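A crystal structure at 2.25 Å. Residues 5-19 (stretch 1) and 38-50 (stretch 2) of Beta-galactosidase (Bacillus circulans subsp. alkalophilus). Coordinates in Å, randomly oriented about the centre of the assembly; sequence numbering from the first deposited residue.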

# COMPACT_ATOMS: atom_id res chain seq x y z
N LYS A 5 32.18 -14.85 37.63
CA LYS A 5 31.82 -14.32 38.93
C LYS A 5 30.32 -14.43 39.20
O LYS A 5 29.83 -14.04 40.26
N PHE A 6 29.60 -15.02 38.25
CA PHE A 6 28.13 -15.01 38.25
C PHE A 6 27.72 -16.34 37.66
O PHE A 6 27.29 -16.41 36.51
N PRO A 7 27.86 -17.43 38.45
CA PRO A 7 27.81 -18.81 37.98
C PRO A 7 26.42 -19.45 37.98
O PRO A 7 26.23 -20.53 38.51
N LYS A 8 25.47 -18.78 37.35
CA LYS A 8 24.14 -19.34 37.14
C LYS A 8 23.58 -18.77 35.85
O LYS A 8 24.22 -17.97 35.18
N ILE A 9 22.38 -19.20 35.49
CA ILE A 9 21.64 -18.57 34.40
C ILE A 9 21.15 -17.23 34.91
O ILE A 9 20.24 -17.17 35.74
N TRP A 10 21.76 -16.14 34.45
CA TRP A 10 21.36 -14.80 34.88
C TRP A 10 19.86 -14.57 34.71
O TRP A 10 19.23 -15.08 33.77
N TYR A 11 19.28 -13.79 35.61
CA TYR A 11 17.85 -13.53 35.57
C TYR A 11 17.56 -12.08 35.94
O TYR A 11 17.87 -11.63 37.04
N GLY A 12 16.96 -11.34 35.01
CA GLY A 12 16.77 -9.91 35.18
C GLY A 12 16.50 -9.26 33.83
O GLY A 12 15.80 -9.84 33.01
N GLY A 13 17.06 -8.08 33.60
CA GLY A 13 16.91 -7.44 32.29
C GLY A 13 16.99 -5.93 32.32
O GLY A 13 17.51 -5.33 33.27
N ASP A 14 16.47 -5.30 31.26
CA ASP A 14 16.48 -3.85 31.14
C ASP A 14 15.79 -3.21 32.33
O ASP A 14 14.68 -3.59 32.69
N TYR A 15 16.45 -2.23 32.93
CA TYR A 15 15.95 -1.56 34.13
C TYR A 15 16.29 -0.09 33.99
O TYR A 15 17.41 0.26 33.64
N ASN A 16 15.30 0.77 34.24
CA ASN A 16 15.41 2.20 33.94
C ASN A 16 14.91 3.10 35.06
O ASN A 16 13.96 3.86 34.88
N PRO A 17 15.55 3.02 36.23
CA PRO A 17 15.13 3.77 37.41
C PRO A 17 15.24 5.27 37.19
O PRO A 17 14.58 6.02 37.90
N GLU A 18 16.06 5.71 36.23
CA GLU A 18 16.17 7.14 35.97
C GLU A 18 14.86 7.73 35.41
O GLU A 18 14.71 8.95 35.30
N GLN A 19 13.91 6.86 35.07
CA GLN A 19 12.55 7.28 34.70
C GLN A 19 11.70 7.46 35.95
O GLN A 19 10.57 7.95 35.89
N ASP A 38 18.57 -11.16 39.54
CA ASP A 38 19.93 -10.89 40.00
C ASP A 38 20.83 -10.17 38.97
O ASP A 38 22.03 -9.99 39.19
N VAL A 39 20.24 -9.75 37.85
CA VAL A 39 20.97 -8.94 36.88
C VAL A 39 20.14 -7.77 36.35
O VAL A 39 18.95 -7.90 36.07
N ALA A 40 20.77 -6.61 36.24
CA ALA A 40 20.11 -5.43 35.72
C ALA A 40 20.91 -4.88 34.55
O ALA A 40 22.14 -4.78 34.63
N THR A 41 20.22 -4.56 33.46
CA THR A 41 20.84 -3.94 32.29
C THR A 41 20.46 -2.47 32.34
O THR A 41 19.33 -2.10 32.05
N VAL A 42 21.41 -1.63 32.71
CA VAL A 42 21.09 -0.23 33.00
C VAL A 42 21.79 0.72 32.06
O VAL A 42 22.73 0.34 31.35
N ASN A 43 21.32 1.97 32.04
CA ASN A 43 21.92 3.04 31.24
C ASN A 43 21.87 2.83 29.72
O ASN A 43 22.76 3.30 29.00
N VAL A 44 20.84 2.13 29.23
CA VAL A 44 20.75 1.90 27.78
C VAL A 44 20.38 3.18 27.05
O VAL A 44 20.85 3.43 25.93
N PHE A 45 19.56 4.02 27.68
CA PHE A 45 18.98 5.16 26.97
C PHE A 45 19.07 6.46 27.74
O PHE A 45 18.06 7.13 27.96
N SER A 46 20.28 6.84 28.14
CA SER A 46 20.44 8.01 28.98
C SER A 46 21.59 8.90 28.53
O SER A 46 22.21 9.59 29.34
N TRP A 47 21.87 8.87 27.24
CA TRP A 47 22.95 9.67 26.72
C TRP A 47 22.71 11.14 27.11
O TRP A 47 23.59 11.77 27.68
N ALA A 48 21.52 11.65 26.86
CA ALA A 48 21.23 13.04 27.16
C ALA A 48 21.23 13.35 28.66
O ALA A 48 21.60 14.45 29.07
N LYS A 49 20.83 12.39 29.48
CA LYS A 49 20.89 12.62 30.93
C LYS A 49 22.34 12.80 31.38
O LYS A 49 22.66 13.61 32.25
N ILE A 50 23.23 12.03 30.77
CA ILE A 50 24.63 12.10 31.12
C ILE A 50 25.27 13.34 30.52
O ILE A 50 25.95 14.10 31.21

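What holds the charged end of the contact? Asp38, in the p rotamer, leaves its backbone sideways, but its end comes nearer to stretch 1. Its OD2 meets Lys8 NZ in a 2.5 Å salt bridge, while OD1 accepts a hydrogen bond from Tyr11 N at 2.9 Å, so one side chain serves both a lysine and a backbone amide.

Which apolar side chains pack? Val39 (p) points toward stretch 1. Its CB lies 3.8 Å from Phe6 CE2, at the edge of that t-rotamer ring, and its CG1 lies 3.9 Å from Trp10 CB. Further along, Tyr15 (t) starts toward stretch 2 but its end leads away; its CD2 is 4.2 Å from both Ala40 CB and Val42 CG1. Between them Gly12 leaves room: a CB there would clash with Val39 O.

How does Glu18 reach across? With chi1 p and chi2 m, it brings OE1 within 2.7 Å of Ser46 OG, which donates the hydrogen bond. Glu18 CB also lies 3.9 Å from Lys49 CD.

Where do waters help? Water 1 donates to Asp14 OD1 and accepts from Thr41 OG1 (both m rotamers), linking neighbours on one sheet face. Water 2 joins Glu18 OE2 and Tyr15 O to Asn43 N; water 4 joins Glu18 OE1 and Asn16 OD1 to Phe45 N.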

# COMPACT_ATOMS: atom_id res chain seq x y z
CB LYS A 5 32.35 -12.90 39.12
CG LYS A 5 31.84 -11.88 38.11
CD LYS A 5 32.19 -10.45 38.53
CE LYS A 5 33.67 -10.17 38.40
NZ LYS A 5 33.98 -8.78 38.82
CB PHE A 6 27.66 -13.83 37.37
CG PHE A 6 26.18 -13.53 37.45
CD1 PHE A 6 25.32 -14.30 38.21
CD2 PHE A 6 25.66 -12.45 36.74
CE1 PHE A 6 23.95 -14.00 38.26
CE2 PHE A 6 24.30 -12.13 36.78
CZ PHE A 6 23.44 -12.90 37.54
CB PRO A 7 28.72 -19.53 38.98
CG PRO A 7 28.47 -18.80 40.28
CD PRO A 7 28.11 -17.36 39.91
CB LYS A 8 23.20 -19.03 38.33
CG LYS A 8 23.13 -17.55 38.74
CD LYS A 8 22.20 -17.32 39.93
CE LYS A 8 20.72 -17.66 39.59
NZ LYS A 8 20.08 -16.63 38.72
CB ILE A 9 20.47 -19.46 33.97
CG1 ILE A 9 21.00 -20.78 33.41
CG2 ILE A 9 19.60 -18.73 32.95
CD1 ILE A 9 19.98 -21.85 33.25
CB TRP A 10 22.13 -13.72 34.10
CG TRP A 10 23.62 -13.90 34.11
CD1 TRP A 10 24.33 -14.89 34.73
CD2 TRP A 10 24.59 -13.07 33.46
NE1 TRP A 10 25.67 -14.72 34.51
CE2 TRP A 10 25.86 -13.61 33.74
CE3 TRP A 10 24.50 -11.92 32.68
CZ2 TRP A 10 27.03 -13.04 33.26
CZ3 TRP A 10 25.66 -11.35 32.20
CH2 TRP A 10 26.92 -11.92 32.49
CB TYR A 11 17.13 -14.48 36.52
CG TYR A 11 15.65 -14.55 36.28
CD1 TYR A 11 15.14 -14.90 35.03
CD2 TYR A 11 14.75 -14.27 37.31
CE1 TYR A 11 13.79 -14.96 34.81
CE2 TYR A 11 13.40 -14.33 37.10
CZ TYR A 11 12.91 -14.68 35.85
OH TYR A 11 11.55 -14.74 35.66
CB ASP A 14 15.83 -3.41 29.82
CG ASP A 14 16.80 -3.44 28.63
OD1 ASP A 14 17.52 -4.45 28.45
OD2 ASP A 14 16.83 -2.45 27.85
CB TYR A 15 16.62 -2.17 35.38
CG TYR A 15 16.26 -1.55 36.72
CD1 TYR A 15 14.93 -1.31 37.08
CD2 TYR A 15 17.25 -1.23 37.65
CE1 TYR A 15 14.60 -0.75 38.31
CE2 TYR A 15 16.92 -0.67 38.89
CZ TYR A 15 15.60 -0.44 39.22
OH TYR A 15 15.28 0.13 40.43
CB ASN A 16 14.66 2.49 32.65
CG ASN A 16 15.20 1.68 31.49
OD1 ASN A 16 16.31 1.92 31.04
ND2 ASN A 16 14.44 0.70 31.03
CB PRO A 17 16.12 3.31 38.48
CG PRO A 17 17.34 2.86 37.71
CD PRO A 17 16.77 2.22 36.47
CB GLU A 18 17.37 7.48 35.07
CG GLU A 18 17.31 6.91 33.63
CD GLU A 18 17.93 5.52 33.53
OE1 GLU A 18 18.75 5.31 32.61
OE2 GLU A 18 17.60 4.64 34.37
CB GLN A 19 11.88 6.24 33.78
CG GLN A 19 12.59 6.00 32.44
CD GLN A 19 11.96 4.89 31.59
OE1 GLN A 19 10.95 4.28 31.98
NE2 GLN A 19 12.58 4.61 30.44
CB ASP A 38 20.60 -12.18 40.51
CG ASP A 38 20.48 -13.35 39.53
OD1 ASP A 38 20.16 -13.12 38.34
OD2 ASP A 38 20.72 -14.50 39.95
CB VAL A 39 21.52 -9.79 35.71
CG1 VAL A 39 20.40 -10.35 34.86
CG2 VAL A 39 22.50 -8.98 34.88
CB ALA A 40 19.95 -4.36 36.82
CB THR A 41 20.29 -4.56 30.98
OG1 THR A 41 20.61 -5.96 30.93
CG2 THR A 41 20.88 -3.86 29.75
CB VAL A 42 21.47 0.12 34.44
CG1 VAL A 42 20.84 -0.88 35.41
CG2 VAL A 42 22.98 0.12 34.59
CB ASN A 43 23.37 3.25 31.65
CG ASN A 43 23.93 4.58 31.17
OD1 ASN A 43 23.31 5.64 31.35
ND2 ASN A 43 25.09 4.53 30.52
CB VAL A 44 19.72 0.81 27.42
CG1 VAL A 44 19.70 0.57 25.92
CG2 VAL A 44 20.04 -0.48 28.15
CB PHE A 45 17.53 4.88 26.58
CG PHE A 45 17.38 3.89 25.44
CD1 PHE A 45 17.89 4.17 24.18
CD2 PHE A 45 16.72 2.68 25.62
CE1 PHE A 45 17.74 3.28 23.12
CE2 PHE A 45 16.58 1.78 24.57
CZ PHE A 45 17.09 2.08 23.32
CB SER A 46 20.62 7.59 30.44
OG SER A 46 19.36 7.48 31.08
CB TRP A 47 23.07 9.49 25.21
CG TRP A 47 24.33 10.02 24.63
CD1 TRP A 47 25.18 10.94 25.19
CD2 TRP A 47 24.91 9.65 23.38
NE1 TRP A 47 26.24 11.17 24.35
CE2 TRP A 47 26.10 10.39 23.23
CE3 TRP A 47 24.53 8.78 22.35
CZ2 TRP A 47 26.92 10.26 22.11
CZ3 TRP A 47 25.34 8.66 21.24
CH2 TRP A 47 26.52 9.40 21.13
CB ALA A 48 19.91 13.49 26.51
CB LYS A 49 20.23 11.49 31.70
CG LYS A 49 20.09 11.79 33.20
CD LYS A 49 19.32 10.69 33.91
CE LYS A 49 19.09 11.04 35.38
NZ LYS A 49 18.55 12.41 35.60
CB ILE A 50 25.39 10.87 30.60
CG1 ILE A 50 24.90 9.61 31.33
CG2 ILE A 50 26.89 11.08 30.74
CD1 ILE A 50 25.29 8.32 30.65
O HOH W 1 18.50 -7.00 29.25
O HOH W 2 19.27 2.48 33.74
O HOH W 3 18.60 0.36 30.69
O HOH W 4 17.85 4.28 30.31